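Local coordinates for catalase (Exiguobacterium oxidotolerans, PDB 2J2M), which breaks hydrogen peroxide down to water and oxygen at a buried haem, in the manner of the haem catalases, at residues G314-V319 and F337-T342; E309-G314 and R344-P349; R194-H199 and K214-P219; G323-E328 and T399-P404. All blocks are in the same frame, centred on the assembly; numbering follows the deposited sequence.

Interaction 1: G314-V319 and F337-T342; sequences GFNPGV and FSYSDT. With HEM (protoporphyrin IX containing Fe), chain E.
The phenol ring of Tyr339 is sandwiched, with CD of Pro317 over the centre of one face and haem atom C1D over the opposite face, offset toward the rim; the Phe315 ring meets haem propionate oxygen O1A at its edge. This is the proximal side of a haem catalase, where a tyrosine on helix 330-346 supplies the axial ligand: Tyr339 OH lies 1.9 Å from the iron. The proline contact is a CH-pi interaction, with CD 3.7 Å from the ring centroid and nearly on its normal. Since CG of Tyr339 is anti to its carbonyl carbon (chi1 -73°), the ring leans from the helix toward the porphyrin. Arg335, one helical turn earlier, donates NE to the bound oxygen, which would probably stabilise it as a phenolate. Asn316 ties the loop to the helix. Its CG is anti to the backbone N, and the amide plane lies 23° from the tyrosine ring, with CB packed on Tyr339 CB. The amide is used at both ends: OD1 closes an Asx turn by accepting from Gly318 N at 2.9 Å, while ND2, which also serves Leu336 O, donates in its amide plane to Ser340 OG at 2.9 Å.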
# COMPACT_ATOMS: atom_id res chain seq x y z
N GLY A 314 -5.33 -5.37 -16.18
CA GLY A 314 -5.35 -3.97 -16.52
C GLY A 314 -5.17 -3.76 -18.01
O GLY A 314 -4.34 -4.42 -18.64
N PHE A 315 -5.95 -2.84 -18.58
CA PHE A 315 -5.80 -2.46 -19.98
C PHE A 315 -5.47 -0.97 -20.12
O PHE A 315 -5.81 -0.17 -19.25
CB PHE A 315 -7.07 -2.70 -20.78
CG PHE A 315 -7.72 -4.03 -20.59
CD1 PHE A 315 -7.50 -5.07 -21.49
CD2 PHE A 315 -8.66 -4.22 -19.57
CE1 PHE A 315 -8.17 -6.29 -21.35
CE2 PHE A 315 -9.33 -5.42 -19.43
CZ PHE A 315 -9.08 -6.47 -20.31
N ASN A 316 -4.86 -0.60 -21.24
CA ASN A 316 -4.52 0.79 -21.54
C ASN A 316 -4.56 0.97 -23.05
O ASN A 316 -3.88 0.24 -23.76
CB ASN A 316 -3.12 1.17 -20.97
CG ASN A 316 -2.75 2.64 -21.22
OD1 ASN A 316 -3.39 3.32 -22.02
ND2 ASN A 316 -1.72 3.13 -20.55
N PRO A 317 -5.39 1.92 -23.54
CA PRO A 317 -5.50 2.15 -25.01
C PRO A 317 -4.19 2.58 -25.67
O PRO A 317 -4.03 2.48 -26.87
CB PRO A 317 -6.54 3.28 -25.14
CG PRO A 317 -6.68 3.86 -23.74
CD PRO A 317 -6.31 2.77 -22.77
N GLY A 318 -3.25 3.08 -24.87
CA GLY A 318 -1.97 3.45 -25.41
C GLY A 318 -0.96 2.36 -25.20
O GLY A 318 0.24 2.62 -25.32
N VAL A 319 -1.42 1.16 -24.83
CA VAL A 319 -0.60 -0.05 -24.89
C VAL A 319 -0.77 -0.64 -26.30
O VAL A 319 -1.72 -1.38 -26.60
CB VAL A 319 -0.90 -1.02 -23.71
CG1 VAL A 319 -0.34 -2.44 -23.95
CG2 VAL A 319 -0.32 -0.47 -22.43
N PHE A 337 -1.73 7.94 -20.07
CA PHE A 337 -1.13 8.01 -18.74
C PHE A 337 -1.97 7.31 -17.67
O PHE A 337 -1.45 6.55 -16.86
CB PHE A 337 -0.88 9.47 -18.30
CG PHE A 337 -0.55 9.61 -16.81
CD1 PHE A 337 0.65 9.12 -16.30
CD2 PHE A 337 -1.45 10.24 -15.93
CE1 PHE A 337 0.94 9.23 -14.95
CE2 PHE A 337 -1.17 10.38 -14.57
CZ PHE A 337 0.01 9.87 -14.07
N SER A 338 -3.26 7.60 -17.68
CA SER A 338 -4.17 7.32 -16.57
C SER A 338 -4.29 5.85 -16.21
O SER A 338 -4.22 5.51 -15.03
CB SER A 338 -5.57 7.86 -16.90
OG SER A 338 -6.49 7.67 -15.83
N TYR A 339 -4.45 5.00 -17.22
CA TYR A 339 -4.72 3.57 -17.03
C TYR A 339 -3.62 2.84 -16.29
O TYR A 339 -3.87 2.26 -15.23
CB TYR A 339 -5.04 2.89 -18.38
CG TYR A 339 -6.42 3.25 -18.93
CD1 TYR A 339 -7.48 2.34 -18.86
CD2 TYR A 339 -6.66 4.51 -19.48
CE1 TYR A 339 -8.75 2.69 -19.39
CE2 TYR A 339 -7.86 4.87 -19.96
CZ TYR A 339 -8.93 3.98 -19.92
OH TYR A 339 -10.14 4.40 -20.42
N SER A 340 -2.40 2.90 -16.83
CA SER A 340 -1.24 2.26 -16.25
C SER A 340 -0.93 2.89 -14.89
O SER A 340 -0.47 2.19 -13.96
CB SER A 340 -0.03 2.43 -17.18
OG SER A 340 -0.25 1.75 -18.41
N ASP A 341 -1.19 4.19 -14.78
CA ASP A 341 -0.93 4.95 -13.55
C ASP A 341 -1.80 4.47 -12.44
O ASP A 341 -1.33 4.27 -11.34
CB ASP A 341 -1.19 6.45 -13.73
CG ASP A 341 -1.14 7.20 -12.41
OD1 ASP A 341 -0.13 7.04 -11.71
OD2 ASP A 341 -2.10 7.91 -12.04
N THR A 342 -3.09 4.30 -12.72
CA THR A 342 -4.05 3.80 -11.73
C THR A 342 -3.83 2.32 -11.40
O THR A 342 -4.10 1.89 -10.30
CB THR A 342 -5.51 4.00 -12.19
OG1 THR A 342 -6.40 3.90 -11.06
CG2 THR A 342 -5.90 2.98 -13.30
CHA HEM E . -11.58 2.31 -17.14
CHB HEM E . -13.50 3.21 -21.54
CHC HEM E . -12.24 7.84 -21.08
CHD HEM E . -9.76 6.83 -17.07
C1A HEM E . -12.17 2.13 -18.39
C2A HEM E . -12.63 0.87 -18.98
C3A HEM E . -13.16 1.12 -20.20
C4A HEM E . -13.06 2.54 -20.42
CMA HEM E . -13.77 0.13 -21.21
CAA HEM E . -12.52 -0.51 -18.27
CBA HEM E . -11.23 -1.27 -18.62
CGA HEM E . -11.31 -2.60 -17.91
O1A HEM E . -10.52 -2.85 -16.96
O2A HEM E . -12.20 -3.42 -18.28
C1B HEM E . -13.27 4.52 -21.84
C2B HEM E . -13.49 5.17 -23.12
C3B HEM E . -13.14 6.45 -22.97
C4B HEM E . -12.70 6.65 -21.61
CMB HEM E . -13.97 4.51 -24.44
CAB HEM E . -13.13 7.56 -24.04
CBB HEM E . -14.12 7.69 -24.92
C1C HEM E . -11.39 7.99 -20.02
C2C HEM E . -10.59 9.15 -19.69
C3C HEM E . -9.90 8.84 -18.57
C4C HEM E . -10.25 7.49 -18.17
CMC HEM E . -10.52 10.49 -20.49
CAC HEM E . -8.92 9.74 -17.78
CBC HEM E . -7.68 9.97 -18.21
C1D HEM E . -10.02 5.54 -16.67
C2D HEM E . -9.48 4.91 -15.48
C3D HEM E . -10.04 3.49 -15.51
C4D HEM E . -10.87 3.41 -16.71
CMD HEM E . -8.50 5.55 -14.44
CAD HEM E . -9.78 2.37 -14.49
CBD HEM E . -8.78 1.40 -15.13
CGD HEM E . -8.20 0.42 -14.13
O1D HEM E . -8.37 0.57 -12.87
O2D HEM E . -7.52 -0.52 -14.60
NA HEM E . -12.46 3.12 -19.32
NB HEM E . -12.80 5.45 -20.94
NC HEM E . -11.14 7.00 -19.08
ND HEM E . -10.81 4.63 -17.36
FE HEM E . -11.54 4.97 -19.30

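Interaction 2: E309-G314 and R344-P349; sequences ETESVG and RHRIGP. With HEM (protoporphyrin IX containing Fe), chain E.
The end of helix 307-311 and the loop after it pass the C-terminal end of helix 330-346, nearest at Ser312 and Ile347, whose CA atoms are 6.4 Å apart; just beyond, Gly348 leaves the helical conformation with positive phi. The contact belongs to the propionate side of the haem pocket, and Arg346 carries it. Its CG is anti to the backbone N and the chain bends at chi3 (78°), which turns the guanidinium between the 309-314 backbone and the haem propionate. NE donates to haem O1D and NH1 to haem O2D, so the two N-H groups grip one carboxylate side by side. NH1 also donates to Val313 O at 3.0 Å, almost straight and on a lone pair. NH2 reaches Glu311 O at 2.8 Å nearly along the C=O axis, though this bond is more bent at the hydrogen (132°). Together the bonds fix the rotation of the guanidinium, and Ile347 CG1 lies over one of its faces, toward the rim. An alanine in place of Arg346 would probably leave this propionate less well neutralised and the carbonyls of Glu311 and Val313 without this donor. Ile347 CD1 meanwhile packs against Ser312 O, whose polar partner is Asn357. The carboxylate of Glu311 forms a salt bridge with Arg53 and meets Arg346 through a water, which donates to OE2 at 2.6 Å and accepts from NH2 at 3.0 Å.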
# COMPACT_ATOMS: atom_id res chain seq x y z
N GLU A 309 -8.22 -13.10 -12.69
CA GLU A 309 -8.27 -12.84 -14.12
C GLU A 309 -9.03 -11.57 -14.38
O GLU A 309 -8.43 -10.57 -14.73
CB GLU A 309 -8.82 -14.06 -14.90
CG GLU A 309 -7.96 -15.37 -14.81
CD GLU A 309 -8.66 -16.57 -15.44
OE1 GLU A 309 -8.98 -16.50 -16.64
OE2 GLU A 309 -8.89 -17.58 -14.74
N THR A 310 -10.35 -11.58 -14.18
CA THR A 310 -11.18 -10.41 -14.46
C THR A 310 -10.83 -9.20 -13.56
O THR A 310 -10.72 -8.06 -14.05
CB THR A 310 -12.68 -10.76 -14.40
OG1 THR A 310 -12.92 -11.96 -15.14
CG2 THR A 310 -13.55 -9.64 -14.99
N GLU A 311 -10.63 -9.45 -12.27
CA GLU A 311 -10.43 -8.31 -11.38
C GLU A 311 -9.02 -7.75 -11.53
O GLU A 311 -8.84 -6.54 -11.45
CB GLU A 311 -10.78 -8.63 -9.91
CG GLU A 311 -10.76 -7.39 -8.97
CD GLU A 311 -11.82 -6.35 -9.38
OE1 GLU A 311 -12.88 -6.79 -9.84
OE2 GLU A 311 -11.59 -5.11 -9.28
N SER A 312 -8.05 -8.62 -11.79
CA SER A 312 -6.64 -8.25 -11.79
C SER A 312 -6.06 -7.77 -13.14
O SER A 312 -4.98 -7.17 -13.17
CB SER A 312 -5.79 -9.39 -11.20
OG SER A 312 -5.89 -9.44 -9.78
N VAL A 313 -6.75 -8.03 -14.25
CA VAL A 313 -6.33 -7.48 -15.52
C VAL A 313 -6.32 -5.94 -15.51
O VAL A 313 -7.18 -5.30 -14.90
CB VAL A 313 -7.18 -8.01 -16.74
CG1 VAL A 313 -8.63 -7.47 -16.74
CG2 VAL A 313 -6.46 -7.74 -18.09
N GLY A 314 -5.33 -5.37 -16.18
CA GLY A 314 -5.35 -3.97 -16.52
C GLY A 314 -5.17 -3.76 -18.01
O GLY A 314 -4.34 -4.42 -18.64
N ARG A 344 -0.88 0.83 -11.27
CA ARG A 344 0.26 0.72 -10.35
C ARG A 344 -0.20 0.85 -8.89
O ARG A 344 0.42 0.30 -7.97
CB ARG A 344 1.36 1.76 -10.69
CG ARG A 344 2.10 1.39 -11.97
CD ARG A 344 2.81 2.57 -12.63
NE ARG A 344 3.11 2.25 -14.03
CZ ARG A 344 2.89 3.05 -15.07
NH1 ARG A 344 2.43 4.30 -14.92
NH2 ARG A 344 3.16 2.60 -16.28
N HIS A 345 -1.32 1.57 -8.70
CA HIS A 345 -1.92 1.73 -7.38
C HIS A 345 -2.90 0.58 -7.12
O HIS A 345 -2.77 -0.13 -6.13
CB HIS A 345 -2.59 3.11 -7.32
CG HIS A 345 -3.84 3.15 -6.50
ND1 HIS A 345 -3.84 3.11 -5.12
CD2 HIS A 345 -5.14 3.28 -6.87
CE1 HIS A 345 -5.09 3.17 -4.68
NE2 HIS A 345 -5.89 3.28 -5.72
N ARG A 346 -3.84 0.36 -8.04
CA ARG A 346 -4.88 -0.66 -7.86
C ARG A 346 -4.37 -2.12 -7.82
O ARG A 346 -4.88 -2.94 -7.05
CB ARG A 346 -5.97 -0.48 -8.93
CG ARG A 346 -6.97 -1.64 -8.99
CD ARG A 346 -8.16 -1.40 -9.94
NE ARG A 346 -7.82 -1.60 -11.36
CZ ARG A 346 -7.76 -2.78 -11.97
NH1 ARG A 346 -7.49 -2.85 -13.27
NH2 ARG A 346 -7.95 -3.90 -11.30
N ILE A 347 -3.41 -2.47 -8.65
CA ILE A 347 -3.03 -3.87 -8.75
C ILE A 347 -1.66 -3.98 -8.14
O ILE A 347 -1.37 -4.97 -7.47
CB ILE A 347 -3.00 -4.40 -10.22
CG1 ILE A 347 -4.28 -4.03 -10.98
CG2 ILE A 347 -2.81 -5.91 -10.26
CD1 ILE A 347 -4.12 -4.11 -12.52
N GLY A 348 -0.82 -2.97 -8.38
CA GLY A 348 0.54 -2.96 -7.85
C GLY A 348 1.62 -2.56 -8.85
O GLY A 348 1.40 -2.60 -10.06
N PRO A 349 2.80 -2.14 -8.35
CA PRO A 349 3.92 -1.75 -9.19
C PRO A 349 4.38 -2.80 -10.20
O PRO A 349 4.81 -2.44 -11.31
CB PRO A 349 5.01 -1.42 -8.17
CG PRO A 349 4.23 -0.97 -6.96
CD PRO A 349 3.10 -1.93 -6.92
CHA HEM E . -11.58 2.31 -17.14
CHB HEM E . -13.50 3.21 -21.54
CHC HEM E . -12.24 7.84 -21.08
CHD HEM E . -9.76 6.83 -17.07
C1A HEM E . -12.17 2.13 -18.39
C2A HEM E . -12.63 0.87 -18.98
C3A HEM E . -13.16 1.12 -20.20
C4A HEM E . -13.06 2.54 -20.42
CMA HEM E . -13.77 0.13 -21.21
CAA HEM E . -12.52 -0.51 -18.27
CBA HEM E . -11.23 -1.27 -18.62
CGA HEM E . -11.31 -2.60 -17.91
O1A HEM E . -10.52 -2.85 -16.96
O2A HEM E . -12.20 -3.42 -18.28
C1B HEM E . -13.27 4.52 -21.84
C2B HEM E . -13.49 5.17 -23.12
C3B HEM E . -13.14 6.45 -22.97
C4B HEM E . -12.70 6.65 -21.61
CMB HEM E . -13.97 4.51 -24.44
CAB HEM E . -13.13 7.56 -24.04
CBB HEM E . -14.12 7.69 -24.92
C1C HEM E . -11.39 7.99 -20.02
C2C HEM E . -10.59 9.15 -19.69
C3C HEM E . -9.90 8.84 -18.57
C4C HEM E . -10.25 7.49 -18.17
CMC HEM E . -10.52 10.49 -20.49
CAC HEM E . -8.92 9.74 -17.78
CBC HEM E . -7.68 9.97 -18.21
C1D HEM E . -10.02 5.54 -16.67
C2D HEM E . -9.48 4.91 -15.48
C3D HEM E . -10.04 3.49 -15.51
C4D HEM E . -10.87 3.41 -16.71
CMD HEM E . -8.50 5.55 -14.44
CAD HEM E . -9.78 2.37 -14.49
CBD HEM E . -8.78 1.40 -15.13
CGD HEM E . -8.20 0.42 -14.13
O1D HEM E . -8.37 0.57 -12.87
O2D HEM E . -7.52 -0.52 -14.60
NA HEM E . -12.46 3.12 -19.32
NB HEM E . -12.80 5.45 -20.94
NC HEM E . -11.14 7.00 -19.08
ND HEM E . -10.81 4.63 -17.36
FE HEM E . -11.54 4.97 -19.30
O HOH W 1 -9.21 -4.34 -8.64

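Interaction 3: R194-H199 and K214-P219; sequences RGSSVH and KLRWVP. With HEM (protoporphyrin IX containing Fe), chain E.
Strands 195-196 and 210-219 run antiparallel in the beta-barrel of the haem catalases, and the chain leaving the shorter strand leads to the haem. Gly195 and Trp217 form a hydrogen-bonded pair, Gly195 N to Trp217 O at 3.1 Å and Trp217 N to Gly195 O at 3.0 Å. Gly195 CA lies at the edge of the Trp217 ring. Ser197 N donates to Leu215 O, but the return bond is made by a side chain: Ser197 OG, in the crowded position between backbone N and carbonyl carbon (chi1 55°), accepts from Leu215 N at 2.8 Å and donates to His199 O. Lys214 curls back alongside that carbonyl so that NZ donates to Val198 O at 2.6 Å; an alanine here would remove this bond and the cation-pi contact with Trp284, and would probably loosen the turn. Val198 CG1 and His199 NE2 each lie 3.5 Å from one haem vinyl, at CBB and CAB. A water joins Ser196 OG, also bonded to Asn130 O, to Arg216 NE, whose guanidinium pairs with Gln263 and Asp283. With Val198 O held by Lys214, His199 O by Ser197 OG and His199 ND1 by Asp329, a methyl and an imidazole are set against the vinyl.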
# COMPACT_ATOMS: atom_id res chain seq x y z
N ARG A 194 -22.32 -3.69 -29.36
CA ARG A 194 -21.20 -3.40 -30.25
C ARG A 194 -20.02 -2.84 -29.46
O ARG A 194 -20.11 -2.66 -28.22
CB ARG A 194 -21.66 -2.41 -31.36
CG ARG A 194 -22.48 -1.22 -30.85
CD ARG A 194 -22.29 0.01 -31.72
NE ARG A 194 -23.27 1.06 -31.40
CZ ARG A 194 -23.39 2.21 -32.06
NH1 ARG A 194 -24.34 3.08 -31.69
NH2 ARG A 194 -22.58 2.50 -33.09
N GLY A 195 -18.92 -2.57 -30.17
CA GLY A 195 -17.73 -1.94 -29.59
C GLY A 195 -17.24 -0.82 -30.49
O GLY A 195 -17.46 -0.87 -31.71
N SER A 196 -16.57 0.18 -29.90
CA SER A 196 -16.11 1.35 -30.63
C SER A 196 -14.80 1.86 -30.03
O SER A 196 -14.70 2.01 -28.81
CB SER A 196 -17.17 2.46 -30.55
OG SER A 196 -18.43 1.98 -30.97
N SER A 197 -13.79 2.12 -30.86
CA SER A 197 -12.55 2.73 -30.32
C SER A 197 -12.85 4.12 -29.78
O SER A 197 -12.16 4.62 -28.89
CB SER A 197 -11.45 2.79 -31.36
OG SER A 197 -11.89 3.45 -32.52
N VAL A 198 -13.91 4.72 -30.33
CA VAL A 198 -14.29 6.12 -30.08
C VAL A 198 -13.26 7.13 -30.63
O VAL A 198 -13.64 8.02 -31.40
CB VAL A 198 -14.66 6.36 -28.57
CG1 VAL A 198 -14.90 7.86 -28.28
CG2 VAL A 198 -15.88 5.51 -28.19
N HIS A 199 -12.00 7.01 -30.20
CA HIS A 199 -10.89 7.81 -30.74
C HIS A 199 -10.38 7.27 -32.08
O HIS A 199 -10.52 6.08 -32.37
CB HIS A 199 -9.69 7.81 -29.79
CG HIS A 199 -10.05 7.96 -28.34
ND1 HIS A 199 -10.52 9.15 -27.81
CD2 HIS A 199 -9.99 7.08 -27.32
CE1 HIS A 199 -10.73 8.99 -26.51
NE2 HIS A 199 -10.43 7.74 -26.19
N LYS A 214 -10.25 4.30 -37.04
CA LYS A 214 -11.24 4.04 -36.00
C LYS A 214 -11.48 2.51 -36.04
O LYS A 214 -11.36 1.87 -37.12
CB LYS A 214 -12.54 4.79 -36.32
CG LYS A 214 -13.19 5.62 -35.20
CD LYS A 214 -12.40 6.87 -34.93
CE LYS A 214 -13.25 8.14 -34.96
NZ LYS A 214 -14.29 8.39 -33.92
N LEU A 215 -11.82 1.94 -34.88
CA LEU A 215 -12.04 0.51 -34.75
C LEU A 215 -13.46 0.24 -34.35
O LEU A 215 -14.03 0.98 -33.55
CB LEU A 215 -11.07 -0.09 -33.75
CG LEU A 215 -9.84 -0.91 -34.18
CD1 LEU A 215 -9.62 -1.08 -35.70
CD2 LEU A 215 -8.57 -0.41 -33.47
N ARG A 216 -14.00 -0.86 -34.85
CA ARG A 216 -15.43 -1.14 -34.84
C ARG A 216 -15.69 -2.64 -34.58
O ARG A 216 -15.24 -3.49 -35.35
CB ARG A 216 -16.00 -0.75 -36.22
CG ARG A 216 -16.99 0.42 -36.24
CD ARG A 216 -16.41 1.83 -36.07
NE ARG A 216 -17.46 2.51 -35.33
CZ ARG A 216 -18.00 3.70 -35.56
NH1 ARG A 216 -17.55 4.52 -36.48
NH2 ARG A 216 -18.98 4.08 -34.76
N TRP A 217 -16.38 -2.97 -33.49
CA TRP A 217 -16.84 -4.35 -33.25
C TRP A 217 -18.34 -4.50 -33.50
O TRP A 217 -19.14 -3.69 -33.02
CB TRP A 217 -16.54 -4.82 -31.83
CG TRP A 217 -15.10 -4.85 -31.43
CD1 TRP A 217 -14.41 -3.87 -30.76
CD2 TRP A 217 -14.17 -5.93 -31.61
NE1 TRP A 217 -13.13 -4.27 -30.53
CE2 TRP A 217 -12.95 -5.54 -31.03
CE3 TRP A 217 -14.26 -7.20 -32.20
CZ2 TRP A 217 -11.81 -6.36 -31.03
CZ3 TRP A 217 -13.11 -8.03 -32.20
CH2 TRP A 217 -11.91 -7.60 -31.61
N VAL A 218 -18.72 -5.55 -34.24
CA VAL A 218 -20.10 -5.79 -34.66
C VAL A 218 -20.48 -7.19 -34.17
O VAL A 218 -19.85 -8.15 -34.58
CB VAL A 218 -20.28 -5.68 -36.24
CG1 VAL A 218 -21.76 -5.93 -36.67
CG2 VAL A 218 -19.78 -4.29 -36.80
N PRO A 219 -21.50 -7.31 -33.29
CA PRO A 219 -21.77 -8.61 -32.68
C PRO A 219 -22.53 -9.54 -33.60
O PRO A 219 -23.50 -9.11 -34.24
CB PRO A 219 -22.63 -8.27 -31.47
CG PRO A 219 -23.37 -7.03 -31.87
CD PRO A 219 -22.44 -6.27 -32.79
CHA HEM E . -11.58 2.31 -17.14
CHB HEM E . -13.50 3.21 -21.54
CHC HEM E . -12.24 7.84 -21.08
CHD HEM E . -9.76 6.83 -17.07
C1A HEM E . -12.17 2.13 -18.39
C2A HEM E . -12.63 0.87 -18.98
C3A HEM E . -13.16 1.12 -20.20
C4A HEM E . -13.06 2.54 -20.42
CMA HEM E . -13.77 0.13 -21.21
CAA HEM E . -12.52 -0.51 -18.27
CBA HEM E . -11.23 -1.27 -18.62
CGA HEM E . -11.31 -2.60 -17.91
O1A HEM E . -10.52 -2.85 -16.96
O2A HEM E . -12.20 -3.42 -18.28
C1B HEM E . -13.27 4.52 -21.84
C2B HEM E . -13.49 5.17 -23.12
C3B HEM E . -13.14 6.45 -22.97
C4B HEM E . -12.70 6.65 -21.61
CMB HEM E . -13.97 4.51 -24.44
CAB HEM E . -13.13 7.56 -24.04
CBB HEM E . -14.12 7.69 -24.92
C1C HEM E . -11.39 7.99 -20.02
C2C HEM E . -10.59 9.15 -19.69
C3C HEM E . -9.90 8.84 -18.57
C4C HEM E . -10.25 7.49 -18.17
CMC HEM E . -10.52 10.49 -20.49
CAC HEM E . -8.92 9.74 -17.78
CBC HEM E . -7.68 9.97 -18.21
C1D HEM E . -10.02 5.54 -16.67
C2D HEM E . -9.48 4.91 -15.48
C3D HEM E . -10.04 3.49 -15.51
C4D HEM E . -10.87 3.41 -16.71
CMD HEM E . -8.50 5.55 -14.44
CAD HEM E . -9.78 2.37 -14.49
CBD HEM E . -8.78 1.40 -15.13
CGD HEM E . -8.20 0.42 -14.13
O1D HEM E . -8.37 0.57 -12.87
O2D HEM E . -7.52 -0.52 -14.60
NA HEM E . -12.46 3.12 -19.32
NB HEM E . -12.80 5.45 -20.94
NC HEM E . -11.14 7.00 -19.08
ND HEM E . -10.81 4.63 -17.36
FE HEM E . -11.54 4.97 -19.30
O HOH W 2 -19.44 1.27 -33.41

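Interaction 4: G323-E328 and T399-P404; sequences GMLPSE and TEDTQP
Van der Waals packing carries this contact, and Leu325 is its centre. CG of Leu325 is anti to the carbonyl carbon (chi1 -76°), which sends the two methyls toward Glu400, Asp401 and Gln403. CD2 lies 4.0 Å from Glu400 CB, the two side chains crossing at about a right angle, while CD1 meets Gln403 CG at 4.1 Å, tip to tip. CD1 also comes 4.0 Å from Asp401 OD2. Leu325, on the short strand 324-326 that pairs with strand 201-204 in the main sheet of the catalase fold, is thereby covered by an extended segment that joins subunits: Gln403 and Pro404 form an antiparallel ladder with a strand of the fourth subunit. Polar interactions lie around the leucine. Gln403 NE2 reaches back to Asp401 OD2 in a weak bond at 3.5 Å, and Gln403 OE1 accepts from Lys202. That lysine also forms a salt bridge with Glu328 OE2, while OE1 is bonded to Tyr212 OH. Glu400 turns its carboxylate, by a bend at chi2 (98°), to Arg412 of the fourth subunit.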
# COMPACT_ATOMS: atom_id res chain seq x y z
N GLY A 323 3.56 -0.48 -35.29
CA GLY A 323 2.62 -0.37 -36.39
C GLY A 323 1.43 0.44 -35.94
O GLY A 323 0.55 0.79 -36.74
N MET A 324 1.40 0.75 -34.64
CA MET A 324 0.27 1.44 -34.02
C MET A 324 0.78 2.58 -33.16
O MET A 324 1.74 2.41 -32.42
CB MET A 324 -0.53 0.48 -33.14
CG MET A 324 -1.34 -0.54 -33.93
SD MET A 324 -2.23 -1.58 -32.78
CE MET A 324 -3.03 -2.74 -33.93
N LEU A 325 0.12 3.73 -33.27
CA LEU A 325 0.46 4.91 -32.47
C LEU A 325 -0.81 5.63 -32.01
O LEU A 325 -1.84 5.51 -32.65
CB LEU A 325 1.39 5.87 -33.25
CG LEU A 325 2.89 5.53 -33.44
CD1 LEU A 325 3.56 6.57 -34.31
CD2 LEU A 325 3.64 5.52 -32.11
N PRO A 326 -0.75 6.38 -30.88
CA PRO A 326 -1.94 7.14 -30.51
C PRO A 326 -2.15 8.37 -31.41
O PRO A 326 -1.19 8.91 -31.96
CB PRO A 326 -1.64 7.58 -29.09
CG PRO A 326 -0.14 7.63 -29.01
CD PRO A 326 0.35 6.53 -29.91
N SER A 327 -3.41 8.78 -31.57
CA SER A 327 -3.67 10.06 -32.19
C SER A 327 -3.53 11.21 -31.18
O SER A 327 -3.54 10.99 -29.96
CB SER A 327 -5.05 10.08 -32.82
OG SER A 327 -6.05 10.11 -31.82
N GLU A 328 -3.42 12.42 -31.73
CA GLU A 328 -3.39 13.67 -30.98
C GLU A 328 -4.70 13.96 -30.20
O GLU A 328 -4.74 14.84 -29.33
CB GLU A 328 -3.04 14.83 -31.92
CG GLU A 328 -1.70 14.70 -32.69
CD GLU A 328 -1.82 14.07 -34.11
OE1 GLU A 328 -2.83 13.40 -34.43
OE2 GLU A 328 -0.87 14.26 -34.90
N THR A 399 12.08 1.55 -33.48
CA THR A 399 11.84 2.92 -33.06
C THR A 399 10.57 3.44 -33.70
O THR A 399 10.32 3.20 -34.88
CB THR A 399 13.04 3.84 -33.41
OG1 THR A 399 14.24 3.26 -32.90
CG2 THR A 399 12.90 5.20 -32.82
N GLU A 400 9.76 4.13 -32.89
CA GLU A 400 8.51 4.75 -33.34
C GLU A 400 8.86 5.91 -34.24
O GLU A 400 9.61 6.80 -33.84
CB GLU A 400 7.67 5.25 -32.15
CG GLU A 400 7.41 4.23 -31.02
CD GLU A 400 8.37 4.37 -29.83
OE1 GLU A 400 9.61 4.44 -30.05
OE2 GLU A 400 7.90 4.41 -28.67
N ASP A 401 8.34 5.92 -35.46
CA ASP A 401 8.69 6.99 -36.39
C ASP A 401 8.20 8.35 -35.92
O ASP A 401 7.26 8.46 -35.11
CB ASP A 401 8.27 6.70 -37.82
CG ASP A 401 7.01 5.91 -37.90
OD1 ASP A 401 7.08 4.75 -38.39
OD2 ASP A 401 5.96 6.46 -37.47
N THR A 402 8.92 9.38 -36.38
CA THR A 402 8.53 10.77 -36.18
C THR A 402 7.11 10.99 -36.71
O THR A 402 6.67 10.34 -37.66
CB THR A 402 9.51 11.74 -36.88
OG1 THR A 402 9.45 11.54 -38.30
CG2 THR A 402 10.93 11.51 -36.44
N GLN A 403 6.38 11.91 -36.10
CA GLN A 403 5.07 12.32 -36.60
C GLN A 403 5.09 13.85 -36.78
O GLN A 403 5.96 14.50 -36.22
CB GLN A 403 3.99 11.88 -35.61
CG GLN A 403 3.60 10.40 -35.69
CD GLN A 403 3.03 10.03 -37.05
OE1 GLN A 403 2.06 10.64 -37.54
NE2 GLN A 403 3.66 9.03 -37.69
N PRO A 404 4.15 14.41 -37.57
CA PRO A 404 4.22 15.86 -37.83
C PRO A 404 3.73 16.73 -36.70
O PRO A 404 2.89 16.32 -35.91
CB PRO A 404 3.30 16.07 -39.04
CG PRO A 404 2.76 14.71 -39.42
CD PRO A 404 3.02 13.78 -38.28

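Overall arrangement
Burial separates the four contacts. Interactions 1, 2 and 3 are buried and touch the haem, chiefly at the iron, a propionate and a vinyl group respectively; interaction 4, centred about 22 Å from the chain centre, is partly buried. Other subunits reach interactions 1, 2 and 4, whereas none touches the segments of interaction 3. Interactions 1 and 2 share Gly314 and helix 330-346, with interaction 1 nested along the chain inside the loop that interaction 2 closes. Interactions 3 and 4 reach the same sheet, their nearest atoms about 5 Å apart. Chemistry follows place: metal ligation and ring packing in the first, an arginine shared by a propionate and backbone carbonyls in the second, backbone pairing in the third, and aliphatic packing in the fourth.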